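Putative uncharacterized protein (Coprinopsis cinerea, PDB 3W9A) probably hydrolyses beta-glucans, being the beta-jelly-roll catalytic domain of a fungal glycoside hydrolase of family 131. Local coordinates at residues L126-G131 with T149-D154; E145-P150 with V182-N187; G171-T176 with G225-Q230; V201-I206 with E213-S218. All blocks are in the same frame, centred on the assembly; numbering follows the deposited sequence.

In the fold
The four contacts sample the two antiparallel sheets of one beta-jelly roll. Contact 4 spans the sandwich near its middle, where strand 203-205 faces strand 213-224. Contact 2 bridges the two sheets again, about 20 Å from contact 4 between centres, joining strands 144-150 and 182-189. Contact 1 stays at the 144-150 side and shares Thr149 and Pro150 with contact 2. It meets contact 4 directly: Phe151 CE1 lies 3.6 Å from Trp215 CZ3, and Tyr128 CB lies 3.9 Å from Trp215 CH2. Contact 3 places the C-terminal segment 225-230 against strand 169-176, which pairs with strand 182-189 of contact 2; their centres are about 11 Å apart.

Contact 1 of 4, residues L126-G131 with T149-D154; sequences LKYGVG and TPFTAD
Phe151 drives one edge of its ring into a face of Tyr128, and nearly all of this small contact is that T-shaped pair. The ring planes stand at 77° and the centroids are 5.2 Å apart. Phe151 CD1 sits over the rim of the tyrosine ring rather than its middle, 3.6 Å from Tyr128 CE1, while Phe151 CB comes equally close to that same carbon. Tyr128 reaches across because its CG is anti to the backbone N (chi1 -176°), swinging the ring out from strand 124-128. In the jelly roll this strand and strand 144-150 are not neighbours; strand 136-141 runs between them, so the two aromatic side chains reach past it to meet. Large flat rings suit the place, for the CA atoms of Tyr128 and Phe151 are 8.4 Å apart. Trp215 and Leu137 also pack on Phe151, whereas His114 and Pro110 flank Tyr128. The other side is looser. Phe151 centres an inverse gamma turn, whose weak bond runs from Thr152 N to Pro150 O (2.9 Å), and Pro150 and Thr152 are exposed to solvent while the phenyl ring between them is buried.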
loop_
_atom_site.group_PDB
_atom_site.type_symbol
_atom_site.label_atom_id
_atom_site.label_comp_id
_atom_site.label_asym_id
_atom_site.label_seq_id
_atom_site.Cartn_x
_atom_site.Cartn_y
_atom_site.Cartn_z
ATOM N N LEU A 126 -0.382 -5.867 -5.501
ATOM C CA LEU A 126 0.889 -5.807 -6.176
ATOM C C LEU A 126 1.678 -6.988 -5.684
ATOM O O LEU A 126 1.531 -7.398 -4.522
ATOM C CB LEU A 126 1.632 -4.512 -5.828
ATOM C CG LEU A 126 1.033 -3.169 -6.302
ATOM C CD1 LEU A 126 1.807 -1.989 -5.737
ATOM C CD2 LEU A 126 0.972 -3.074 -7.815
ATOM N N LYS A 127 2.498 -7.549 -6.551
ATOM C CA LYS A 127 3.513 -8.515 -6.111
ATOM C C LYS A 127 4.907 -8.154 -6.593
ATOM O O LYS A 127 5.070 -7.308 -7.470
ATOM C CB LYS A 127 3.193 -9.915 -6.586
ATOM C CG LYS A 127 1.790 -10.407 -6.268
ATOM C CD LYS A 127 1.826 -11.918 -6.084
ATOM C CE LYS A 127 0.551 -12.587 -6.536
ATOM N NZ LYS A 127 0.673 -14.051 -6.270
ATOM N N TYR A 128 5.892 -8.809 -5.986
ATOM C CA TYR A 128 7.286 -8.692 -6.356
ATOM C C TYR A 128 7.970 -10.040 -6.115
ATOM O O TYR A 128 7.606 -10.783 -5.182
ATOM C CB TYR A 128 7.937 -7.605 -5.505
ATOM C CG TYR A 128 9.379 -7.279 -5.830
ATOM C CD1 TYR A 128 9.718 -6.623 -7.008
ATOM C CD2 TYR A 128 10.401 -7.593 -4.943
ATOM C CE1 TYR A 128 11.032 -6.323 -7.313
ATOM C CE2 TYR A 128 11.723 -7.275 -5.222
ATOM C CZ TYR A 128 12.033 -6.636 -6.409
ATOM O OH TYR A 128 13.336 -6.297 -6.699
ATOM N N GLY A 129 8.953 -10.342 -6.959
ATOM C CA GLY A 129 9.817 -11.516 -6.819
ATOM C C GLY A 129 9.251 -12.791 -7.406
ATOM O O GLY A 129 9.640 -13.875 -6.994
ATOM N N VAL A 130 8.371 -12.660 -8.400
ATOM C CA VAL A 130 7.586 -13.786 -8.933
ATOM C C VAL A 130 7.393 -13.619 -10.444
ATOM O O VAL A 130 7.531 -12.519 -10.976
ATOM C CB VAL A 130 6.212 -13.902 -8.187
ATOM C CG1 VAL A 130 5.143 -14.659 -8.978
ATOM C CG2 VAL A 130 6.393 -14.575 -6.838
ATOM N N GLY A 131 7.099 -14.726 -11.120
ATOM C CA GLY A 131 6.775 -14.708 -12.538
ATOM C C GLY A 131 7.989 -14.604 -13.451
ATOM O O GLY A 131 9.135 -14.847 -13.045
ATOM N N THR A 149 6.483 -3.307 -13.984
ATOM C CA THR A 149 7.487 -2.316 -14.309
ATOM C C THR A 149 8.716 -2.639 -13.476
ATOM O O THR A 149 8.587 -3.098 -12.331
ATOM C CB THR A 149 6.961 -0.875 -14.074
ATOM O OG1 THR A 149 7.757 0.068 -14.796
ATOM C CG2 THR A 149 6.965 -0.495 -12.606
ATOM N N PRO A 150 9.917 -2.476 -14.058
ATOM C CA PRO A 150 11.093 -2.668 -13.234
ATOM C C PRO A 150 11.019 -1.876 -11.926
ATOM O O PRO A 150 10.744 -0.688 -11.940
ATOM C CB PRO A 150 12.210 -2.154 -14.137
ATOM C CG PRO A 150 11.766 -2.589 -15.503
ATOM C CD PRO A 150 10.264 -2.418 -15.496
ATOM N N PHE A 151 11.238 -2.546 -10.798
ATOM C CA PHE A 151 11.134 -1.884 -9.494
ATOM C C PHE A 151 12.450 -1.125 -9.211
ATOM O O PHE A 151 13.284 -1.549 -8.409
ATOM C CB PHE A 151 10.796 -2.921 -8.405
ATOM C CG PHE A 151 10.322 -2.331 -7.090
ATOM C CD1 PHE A 151 10.260 -3.131 -5.954
ATOM C CD2 PHE A 151 9.921 -1.012 -6.979
ATOM C CE1 PHE A 151 9.807 -2.621 -4.749
ATOM C CE2 PHE A 151 9.494 -0.497 -5.767
ATOM C CZ PHE A 151 9.427 -1.299 -4.656
ATOM N N THR A 152 12.612 0.010 -9.890
ATOM C CA THR A 152 13.820 0.814 -9.818
ATOM C C THR A 152 13.984 1.428 -8.432
ATOM O O THR A 152 13.038 2.018 -7.900
ATOM C CB THR A 152 13.782 1.961 -10.845
ATOM O OG1 THR A 152 13.330 1.472 -12.118
ATOM C CG2 THR A 152 15.154 2.555 -11.022
ATOM N N ALA A 153 15.188 1.308 -7.870
ATOM C CA ALA A 153 15.505 1.907 -6.585
ATOM C C ALA A 153 15.289 3.418 -6.625
ATOM O O ALA A 153 15.624 4.081 -7.603
ATOM C CB ALA A 153 16.945 1.588 -6.170
ATOM N N ASP A 154 14.684 3.936 -5.560
ATOM C CA ASP A 154 14.412 5.370 -5.372
ATOM C C ASP A 154 13.387 6.040 -6.284
ATOM O O ASP A 154 13.107 7.217 -6.133
ATOM C CB ASP A 154 15.726 6.154 -5.304
ATOM C CG ASP A 154 16.478 5.866 -4.009
ATOM O OD1 ASP A 154 17.510 5.183 -4.068
ATOM O OD2 ASP A 154 15.987 6.257 -2.921
#

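Contact 2 of 4, residues E145-P150 with V182-N187; sequences ERWSTP and VKVVQN
Trp147 has CG anti to its own backbone N (chi1 179°), which carries the indole toward Val184, and Val185 uses the equivalent torsion for CG1 (chi1 -176°), leaving CG2 to meet the tryptophan's CB. The two segments belong to opposite sheets of the jelly roll, at the solvent-facing margin of the sandwich; no hydrogen bond crosses between them, and the contact is mostly side-chain packing. Each contains a classic beta bulge: Arg146 and Trp147 both lie opposite Trp139, Val184 and Val185 both opposite Leu172. Because a bulge interrupts the alternation of a strand, two consecutive residues on each side can point toward the other segment.

The pyrrole part of the indole does the touching. Val184 CG2 lies 3.6 Å from Trp147 NE1 and 3.7 Å from Trp147 CD1, approaching the ring obliquely. Branched valines suit this position, since each offers two short methyls to a broad partner without a long chain to order. Phe159 and Leu172 also pack against Trp147, so the indole links the two sheets. Replacing Trp147 by an alanine is likely to open a gap beside Val184 CG2 and take from Leu172 the indole it packs on.

Arg146 adds only the base of its side chain: its CB is 3.9 Å from Val185 CG1. Beyond that the chain bends at chi2 (-57°) and leads away to Ala141, whose carbonyl O accepts a hydrogen bond from NH2. On the backbone side, Val185 CG2 comes within 3.8 Å of Arg146 O.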
loop_
_atom_site.group_PDB
_atom_site.type_symbol
_atom_site.label_atom_id
_atom_site.label_comp_id
_atom_site.label_asym_id
_atom_site.label_seq_id
_atom_site.Cartn_x
_atom_site.Cartn_y
_atom_site.Cartn_z
ATOM N N GLU A 145 -1.598 -11.219 -13.450
ATOM C CA GLU A 145 -0.793 -10.010 -13.687
ATOM C C GLU A 145 -1.297 -9.269 -14.913
ATOM O O GLU A 145 -1.424 -9.865 -15.984
ATOM C CB GLU A 145 0.695 -10.347 -13.897
ATOM C CG GLU A 145 1.595 -9.115 -13.958
ATOM C CD GLU A 145 3.066 -9.451 -14.153
ATOM O OE1 GLU A 145 3.433 -9.994 -15.209
ATOM O OE2 GLU A 145 3.865 -9.161 -13.244
ATOM N N ARG A 146 -1.575 -7.981 -14.760
ATOM C CA ARG A 146 -2.017 -7.142 -15.870
ATOM C C ARG A 146 -0.996 -6.071 -16.238
ATOM O O ARG A 146 -1.117 -5.426 -17.274
ATOM C CB ARG A 146 -3.348 -6.449 -15.530
ATOM C CG ARG A 146 -4.372 -7.311 -14.826
ATOM C CD ARG A 146 -4.711 -8.547 -15.628
ATOM N NE ARG A 146 -5.671 -9.390 -14.913
ATOM C CZ ARG A 146 -6.813 -9.856 -15.420
ATOM N NH1 ARG A 146 -7.164 -9.607 -16.675
ATOM N NH2 ARG A 146 -7.593 -10.616 -14.669
ATOM N N TRP A 147 0.010 -5.867 -15.396
ATOM C CA TRP A 147 0.913 -4.741 -15.568
ATOM C C TRP A 147 2.129 -4.957 -14.695
ATOM O O TRP A 147 2.027 -5.554 -13.623
ATOM C CB TRP A 147 0.167 -3.473 -15.162
ATOM C CG TRP A 147 0.919 -2.180 -15.241
ATOM C CD1 TRP A 147 0.835 -1.256 -16.231
ATOM C CD2 TRP A 147 1.811 -1.634 -14.259
ATOM N NE1 TRP A 147 1.637 -0.185 -15.949
ATOM C CE2 TRP A 147 2.253 -0.395 -14.744
ATOM C CE3 TRP A 147 2.300 -2.088 -13.035
ATOM C CZ2 TRP A 147 3.146 0.406 -14.045
ATOM C CZ3 TRP A 147 3.197 -1.292 -12.345
ATOM C CH2 TRP A 147 3.602 -0.057 -12.846
ATOM N N SER A 148 3.279 -4.467 -15.135
ATOM C CA SER A 148 4.480 -4.574 -14.333
ATOM C C SER A 148 5.513 -3.598 -14.831
ATOM O O SER A 148 5.417 -3.082 -15.949
ATOM C CB SER A 148 5.025 -6.027 -14.306
ATOM O OG SER A 148 5.697 -6.383 -15.500
ATOM N N THR A 149 6.483 -3.307 -13.984
ATOM C CA THR A 149 7.487 -2.316 -14.309
ATOM C C THR A 149 8.716 -2.639 -13.476
ATOM O O THR A 149 8.587 -3.098 -12.331
ATOM C CB THR A 149 6.961 -0.875 -14.074
ATOM O OG1 THR A 149 7.757 0.068 -14.796
ATOM C CG2 THR A 149 6.965 -0.495 -12.606
ATOM N N PRO A 150 9.917 -2.476 -14.058
ATOM C CA PRO A 150 11.093 -2.668 -13.234
ATOM C C PRO A 150 11.019 -1.876 -11.926
ATOM O O PRO A 150 10.744 -0.688 -11.940
ATOM C CB PRO A 150 12.210 -2.154 -14.137
ATOM C CG PRO A 150 11.766 -2.589 -15.503
ATOM C CD PRO A 150 10.264 -2.418 -15.496
ATOM N N VAL A 182 -2.105 8.097 -14.940
ATOM C CA VAL A 182 -2.747 7.747 -16.199
ATOM C C VAL A 182 -3.315 6.353 -15.987
ATOM O O VAL A 182 -2.725 5.545 -15.245
ATOM C CB VAL A 182 -1.735 7.778 -17.375
ATOM C CG1 VAL A 182 -2.384 7.372 -18.694
ATOM C CG2 VAL A 182 -1.130 9.167 -17.514
ATOM N N LYS A 183 -4.464 6.078 -16.604
ATOM C CA LYS A 183 -5.082 4.759 -16.524
ATOM C C LYS A 183 -4.356 3.777 -17.460
ATOM O O LYS A 183 -4.503 3.836 -18.677
ATOM C CB LYS A 183 -6.578 4.824 -16.844
ATOM C CG LYS A 183 -7.323 3.552 -16.468
ATOM C CD LYS A 183 -8.840 3.714 -16.495
ATOM C CE LYS A 183 -9.541 2.488 -15.906
ATOM N NZ LYS A 183 -10.987 2.706 -15.594
ATOM N N VAL A 184 -3.573 2.879 -16.876
ATOM C CA VAL A 184 -2.711 1.960 -17.642
ATOM C C VAL A 184 -3.353 0.590 -17.843
ATOM O O VAL A 184 -2.986 -0.155 -18.760
ATOM C CB VAL A 184 -1.327 1.795 -16.967
ATOM C CG1 VAL A 184 -0.494 3.051 -17.171
ATOM C CG2 VAL A 184 -1.469 1.482 -15.476
ATOM N N VAL A 185 -4.318 0.245 -16.998
ATOM C CA VAL A 185 -5.093 -0.973 -17.205
ATOM C C VAL A 185 -6.586 -0.675 -17.062
ATOM O O VAL A 185 -7.056 -0.248 -16.001
ATOM C CB VAL A 185 -4.674 -2.131 -16.262
ATOM C CG1 VAL A 185 -5.453 -3.398 -16.606
ATOM C CG2 VAL A 185 -3.170 -2.401 -16.345
ATOM N N GLN A 186 -7.317 -0.916 -18.150
ATOM C CA GLN A 186 -8.769 -0.813 -18.156
ATOM C C GLN A 186 -9.322 -1.858 -17.230
ATOM O O GLN A 186 -8.680 -2.882 -17.001
ATOM C CB GLN A 186 -9.325 -1.048 -19.562
ATOM C CG GLN A 186 -8.992 0.045 -20.552
ATOM C CD GLN A 186 -9.443 1.399 -20.071
ATOM O OE1 GLN A 186 -10.607 1.580 -19.704
ATOM N NE2 GLN A 186 -8.526 2.358 -20.046
ATOM N N ASN A 187 -10.533 -1.622 -16.733
ATOM C CA ASN A 187 -11.109 -2.480 -15.688
ATOM C C ASN A 187 -11.311 -3.908 -16.174
ATOM O O ASN A 187 -11.728 -4.126 -17.309
ATOM C CB ASN A 187 -12.421 -1.897 -15.149
ATOM C CG ASN A 187 -12.203 -0.895 -14.031
ATOM O OD1 ASN A 187 -12.794 -1.003 -12.956
ATOM N ND2 ASN A 187 -11.346 0.063 -14.265
#

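Contact 3 of 4, residues G171-T176 with G225-Q230; sequences GLWAST and GPITTQ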
loop_
_atom_site.group_PDB
_atom_site.type_symbol
_atom_site.label_atom_id
_atom_site.label_comp_id
_atom_site.label_asym_id
_atom_site.label_seq_id
_atom_site.Cartn_x
_atom_site.Cartn_y
_atom_site.Cartn_z
ATOM N N GLY A 171 -9.592 -1.587 -12.391
ATOM C CA GLY A 171 -8.547 -1.110 -13.286
ATOM C C GLY A 171 -7.412 -0.514 -12.489
ATOM O O GLY A 171 -7.437 -0.510 -11.242
ATOM N N LEU A 172 -6.408 0.000 -13.197
ATOM C CA LEU A 172 -5.219 0.541 -12.553
ATOM C C LEU A 172 -4.809 1.893 -13.149
ATOM O O LEU A 172 -4.708 2.043 -14.387
ATOM C CB LEU A 172 -4.067 -0.447 -12.688
ATOM C CG LEU A 172 -2.767 -0.027 -12.010
ATOM C CD1 LEU A 172 -2.936 -0.102 -10.492
ATOM C CD2 LEU A 172 -1.593 -0.877 -12.499
ATOM N N TRP A 173 -4.590 2.873 -12.272
ATOM C CA TRP A 173 -3.955 4.129 -12.656
ATOM C C TRP A 173 -2.513 4.094 -12.125
ATOM O O TRP A 173 -2.258 3.585 -11.032
ATOM C CB TRP A 173 -4.717 5.337 -12.122
ATOM C CG TRP A 173 -6.118 5.452 -12.646
ATOM C CD1 TRP A 173 -7.157 4.623 -12.369
ATOM C CD2 TRP A 173 -6.633 6.459 -13.525
ATOM N NE1 TRP A 173 -8.293 5.043 -13.025
ATOM C CE2 TRP A 173 -8.005 6.182 -13.724
ATOM C CE3 TRP A 173 -6.078 7.592 -14.141
ATOM C CZ2 TRP A 173 -8.823 6.966 -14.550
ATOM C CZ3 TRP A 173 -6.891 8.377 -14.955
ATOM C CH2 TRP A 173 -8.254 8.052 -15.157
ATOM N N ALA A 174 -1.571 4.619 -12.892
ATOM C CA ALA A 174 -0.161 4.600 -12.493
ATOM C C ALA A 174 0.641 5.756 -13.083
ATOM O O ALA A 174 0.284 6.337 -14.113
ATOM C CB ALA A 174 0.489 3.270 -12.858
ATOM N N SER A 175 1.697 6.112 -12.369
ATOM C CA SER A 175 2.702 7.057 -12.826
ATOM C C SER A 175 3.882 6.961 -11.867
ATOM O O SER A 175 3.796 6.247 -10.849
ATOM C CB SER A 175 2.157 8.480 -12.829
ATOM O OG SER A 175 2.117 9.016 -11.521
ATOM N N THR A 176 4.970 7.667 -12.187
ATOM C CA THR A 176 6.118 7.777 -11.285
ATOM C C THR A 176 6.304 9.209 -10.762
ATOM O O THR A 176 5.866 10.184 -11.371
ATOM C CB THR A 176 7.437 7.320 -11.953
ATOM O OG1 THR A 176 7.697 8.121 -13.104
ATOM C CG2 THR A 176 7.357 5.854 -12.384
ATOM N N GLY A 225 -14.992 9.113 -7.255
ATOM C CA GLY A 225 -14.679 9.747 -8.527
ATOM C C GLY A 225 -15.180 11.188 -8.567
ATOM O O GLY A 225 -15.958 11.599 -7.702
ATOM N N PRO A 226 -14.730 11.968 -9.567
ATOM C CA PRO A 226 -13.746 11.502 -10.523
ATOM C C PRO A 226 -12.334 11.492 -9.909
ATOM O O PRO A 226 -12.040 12.245 -8.982
ATOM C CB PRO A 226 -13.863 12.517 -11.659
ATOM C CG PRO A 226 -14.301 13.780 -10.988
ATOM C CD PRO A 226 -15.070 13.388 -9.755
ATOM N N ILE A 227 -11.489 10.613 -10.426
ATOM C CA ILE A 227 -10.149 10.411 -9.859
ATOM C C ILE A 227 -9.338 11.712 -9.829
ATOM O O ILE A 227 -9.406 12.522 -10.749
ATOM C CB ILE A 227 -9.385 9.288 -10.610
ATOM C CG1 ILE A 227 -8.109 8.897 -9.862
ATOM C CG2 ILE A 227 -9.034 9.697 -12.042
ATOM C CD1 ILE A 227 -7.341 7.753 -10.515
ATOM N N THR A 228 -8.590 11.913 -8.750
ATOM C CA THR A 228 -7.583 12.960 -8.684
ATOM C C THR A 228 -6.308 12.398 -9.315
ATOM O O THR A 228 -5.733 11.440 -8.807
ATOM C CB THR A 228 -7.289 13.354 -7.228
ATOM O OG1 THR A 228 -8.511 13.731 -6.573
ATOM C CG2 THR A 228 -6.294 14.519 -7.174
ATOM N N THR A 229 -5.891 12.960 -10.446
ATOM C CA THR A 229 -4.754 12.403 -11.184
ATOM C C THR A 229 -3.468 13.104 -10.770
ATOM O O THR A 229 -2.384 12.531 -10.871
ATOM C CB THR A 229 -4.927 12.574 -12.695
ATOM O OG1 THR A 229 -5.084 13.968 -12.968
ATOM C CG2 THR A 229 -6.144 11.806 -13.198
ATOM N N GLN A 230 -3.608 14.345 -10.293
ATOM C CA GLN A 230 -2.468 15.197 -9.973
ATOM C C GLN A 230 -1.824 14.745 -8.669
ATOM O O GLN A 230 -2.528 14.530 -7.666
ATOM C CB GLN A 230 -2.922 16.660 -9.848
ATOM C CG GLN A 230 -1.888 17.616 -9.271
ATOM C CD GLN A 230 -2.361 19.053 -9.278
ATOM O OE1 GLN A 230 -2.726 19.572 -10.315
ATOM N NE2 GLN A 230 -2.353 19.701 -8.117
#
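Ile227 lies across the indole of Trp173 with its two methyl groups set over different parts of the double ring. CD1 stands over the five-membered ring in a CH-pi contact, 3.4 Å from the ring centroid and only 13° off the normal, pressing close to the shared edge where Trp173 CD2 is also 3.4 Å away. The other branch, CG2, serves the six-membered ring and comes nearest at Trp173 CH2, 3.6 Å off. The isoleucine torsions, chi1 -169° and chi2 177°, bring the two methyls side by side on the same face of the indole. Strand 169-176 is part of a jelly-roll sheet, and successive residues along it point to opposite faces; Leu172 packs toward the other sheet, whereas Trp173 turns to the outside. There it receives the irregular segment that follows strand 213-224, which starts with a cis peptide bond before Pro226. Ile227 rests in addition on Phe95 and His97 of strand 93-101, which brings the chain back over its own sheet. Tryptophan fits the outer position because its broad apolar face can take both methyls of an isoleucine while its N-H serves a separate partner: NE1 gives a hydrogen bond to Asp162 OD2. Thr229 touches the far corner of the indole more lightly and at an oblique angle, with its CG2 methyl 3.9 Å from Trp173 CZ3.

Contact 4 of 4, residues V201-I206 with E213-S218; sequences VGVLRI and EDWYVS
The interior of the jelly-roll sandwich lies between strand 203-205 of one sheet and strand 213-224 of the other; the touching parts, 201-205 and 213-217, run 162° apart, roughly antiparallel. Val203 sets CG2 over the five-membered ring of Trp215 as a CH-pi contact, 3.6 Å from the centroid, and its second methyl, CG1, lies 3.6 Å from Trp215 NE1. A branched valine suits an indole face, because both its methyls can rest on the ring. Val201 and Val217 meet methyl to methyl.

The other end is polar. Arg205 bends at chi3 (80°) so that NH1 makes a salt bridge with Glu213 OE2, 2.9 Å long and nearly straight. The oxygen lies in the guanidinium plane but is approached from above the carboxylate plane. Glu213 OE1 accepts a bond from Trp215 NE1 (3.0 Å), holding the indole. With an alanine in place of Glu213, the buried guanidinium of Arg205 is likely to lose its charged mate and Trp215 NE1 its acceptor. His114 NE2 and Asp109 N also bond to OE2, so three groups grip that oxygen and the indole the other. A buried carboxylate tied through both oxygens should have little freedom to rotate.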
loop_
_atom_site.group_PDB
_atom_site.type_symbol
_atom_site.label_atom_id
_atom_site.label_comp_id
_atom_site.label_asym_id
_atom_site.label_seq_id
_atom_site.Cartn_x
_atom_site.Cartn_y
_atom_site.Cartn_z
ATOM N N VAL A 201 -2.467 -2.319 4.064
ATOM C CA VAL A 201 -1.481 -1.316 3.732
ATOM C C VAL A 201 -0.150 -1.795 4.308
ATOM O O VAL A 201 0.156 -1.559 5.470
ATOM C CB VAL A 201 -1.852 0.059 4.306
ATOM C CG1 VAL A 201 -0.769 1.074 4.007
ATOM C CG2 VAL A 201 -3.193 0.528 3.744
ATOM N N GLY A 202 0.630 -2.474 3.487
ATOM C CA GLY A 202 1.870 -3.085 3.943
ATOM C C GLY A 202 2.329 -4.249 3.092
ATOM O O GLY A 202 2.005 -4.328 1.901
ATOM N N VAL A 203 3.083 -5.154 3.718
ATOM C CA VAL A 203 3.855 -6.162 2.988
ATOM C C VAL A 203 3.797 -7.504 3.655
ATOM O O VAL A 203 3.982 -7.604 4.872
ATOM C CB VAL A 203 5.350 -5.795 2.933
ATOM C CG1 VAL A 203 6.100 -6.769 2.037
ATOM C CG2 VAL A 203 5.518 -4.380 2.435
ATOM N N LEU A 204 3.549 -8.525 2.840
ATOM C CA LEU A 204 3.681 -9.905 3.232
ATOM C C LEU A 204 4.753 -10.508 2.367
ATOM O O LEU A 204 4.748 -10.310 1.138
ATOM C CB LEU A 204 2.356 -10.658 3.036
ATOM C CG LEU A 204 2.301 -12.174 3.306
ATOM C CD1 LEU A 204 0.870 -12.532 3.664
ATOM C CD2 LEU A 204 2.748 -13.010 2.108
ATOM N N ARG A 205 5.681 -11.224 2.999
ATOM C CA ARG A 205 6.588 -12.131 2.275
ATOM C C ARG A 205 6.448 -13.560 2.815
ATOM O O ARG A 205 6.478 -13.774 4.035
ATOM C CB ARG A 205 8.045 -11.678 2.394
ATOM C CG ARG A 205 8.903 -12.197 1.264
ATOM C CD ARG A 205 10.349 -11.760 1.418
ATOM N NE ARG A 205 11.054 -12.597 2.371
ATOM C CZ ARG A 205 12.275 -12.359 2.832
ATOM N NH1 ARG A 205 12.968 -11.281 2.451
ATOM N NH2 ARG A 205 12.814 -13.219 3.673
ATOM N N ILE A 206 6.330 -14.533 1.914
ATOM C CA ILE A 206 6.074 -15.915 2.327
ATOM C C ILE A 206 7.291 -16.518 3.029
ATOM O O ILE A 206 7.157 -17.026 4.134
ATOM C CB ILE A 206 5.604 -16.816 1.162
ATOM C CG1 ILE A 206 4.240 -16.356 0.631
ATOM C CG2 ILE A 206 5.466 -18.279 1.597
ATOM C CD1 ILE A 206 3.876 -16.958 -0.706
ATOM N N GLU A 213 13.729 -6.323 5.025
ATOM C CA GLU A 213 13.309 -5.520 3.885
ATOM C C GLU A 213 12.643 -4.224 4.347
ATOM O O GLU A 213 11.879 -4.234 5.314
ATOM C CB GLU A 213 12.272 -6.268 3.055
ATOM C CG GLU A 213 12.728 -7.595 2.492
ATOM C CD GLU A 213 11.772 -8.136 1.440
ATOM O OE1 GLU A 213 10.645 -7.604 1.324
ATOM O OE2 GLU A 213 12.144 -9.102 0.728
ATOM N N ASP A 214 12.931 -3.120 3.656
ATOM C CA ASP A 214 12.204 -1.864 3.838
ATOM C C ASP A 214 11.395 -1.584 2.585
ATOM O O ASP A 214 11.891 -1.714 1.461
ATOM C CB ASP A 214 13.150 -0.688 4.092
ATOM C CG ASP A 214 13.994 -0.858 5.350
ATOM O OD1 ASP A 214 13.529 -1.437 6.336
ATOM O OD2 ASP A 214 15.136 -0.389 5.337
ATOM N N TRP A 215 10.141 -1.209 2.790
ATOM C CA TRP A 215 9.288 -0.677 1.745
ATOM C C TRP A 215 8.845 0.690 2.245
ATOM O O TRP A 215 8.655 0.873 3.454
ATOM C CB TRP A 215 8.066 -1.583 1.556
ATOM C CG TRP A 215 8.380 -2.970 1.053
ATOM C CD1 TRP A 215 9.000 -3.981 1.736
ATOM C CD2 TRP A 215 8.045 -3.496 -0.229
ATOM N NE1 TRP A 215 9.111 -5.080 0.936
ATOM C CE2 TRP A 215 8.527 -4.813 -0.277
ATOM C CE3 TRP A 215 7.412 -2.966 -1.352
ATOM C CZ2 TRP A 215 8.360 -5.625 -1.384
ATOM C CZ3 TRP A 215 7.282 -3.769 -2.478
ATOM C CH2 TRP A 215 7.745 -5.081 -2.479
ATOM N N TYR A 216 8.714 1.655 1.345
ATOM C CA TYR A 216 8.242 2.978 1.723
ATOM C C TYR A 216 6.891 3.258 1.092
ATOM O O TYR A 216 6.651 2.944 -0.080
ATOM C CB TYR A 216 9.255 4.049 1.338
ATOM C CG TYR A 216 10.641 3.853 1.940
ATOM C CD1 TYR A 216 11.110 4.681 2.953
ATOM C CD2 TYR A 216 11.492 2.844 1.479
ATOM C CE1 TYR A 216 12.379 4.531 3.484
ATOM C CE2 TYR A 216 12.752 2.673 2.024
ATOM C CZ TYR A 216 13.188 3.518 3.017
ATOM O OH TYR A 216 14.441 3.348 3.553
ATOM N N VAL A 217 6.000 3.839 1.883
ATOM C CA VAL A 217 4.610 4.054 1.459
ATOM C C VAL A 217 4.222 5.479 1.801
ATOM O O VAL A 217 4.491 5.931 2.915
ATOM C CB VAL A 217 3.645 3.104 2.199
ATOM C CG1 VAL A 217 2.192 3.403 1.842
ATOM C CG2 VAL A 217 3.992 1.658 1.920
ATOM N N SER A 218 3.607 6.199 0.868
ATOM C CA SER A 218 3.071 7.523 1.186
ATOM C C SER A 218 1.852 7.870 0.347
ATOM O O SER A 218 1.548 7.198 -0.635
ATOM C CB SER A 218 4.147 8.582 0.996
ATOM O OG SER A 218 4.511 8.654 -0.359
#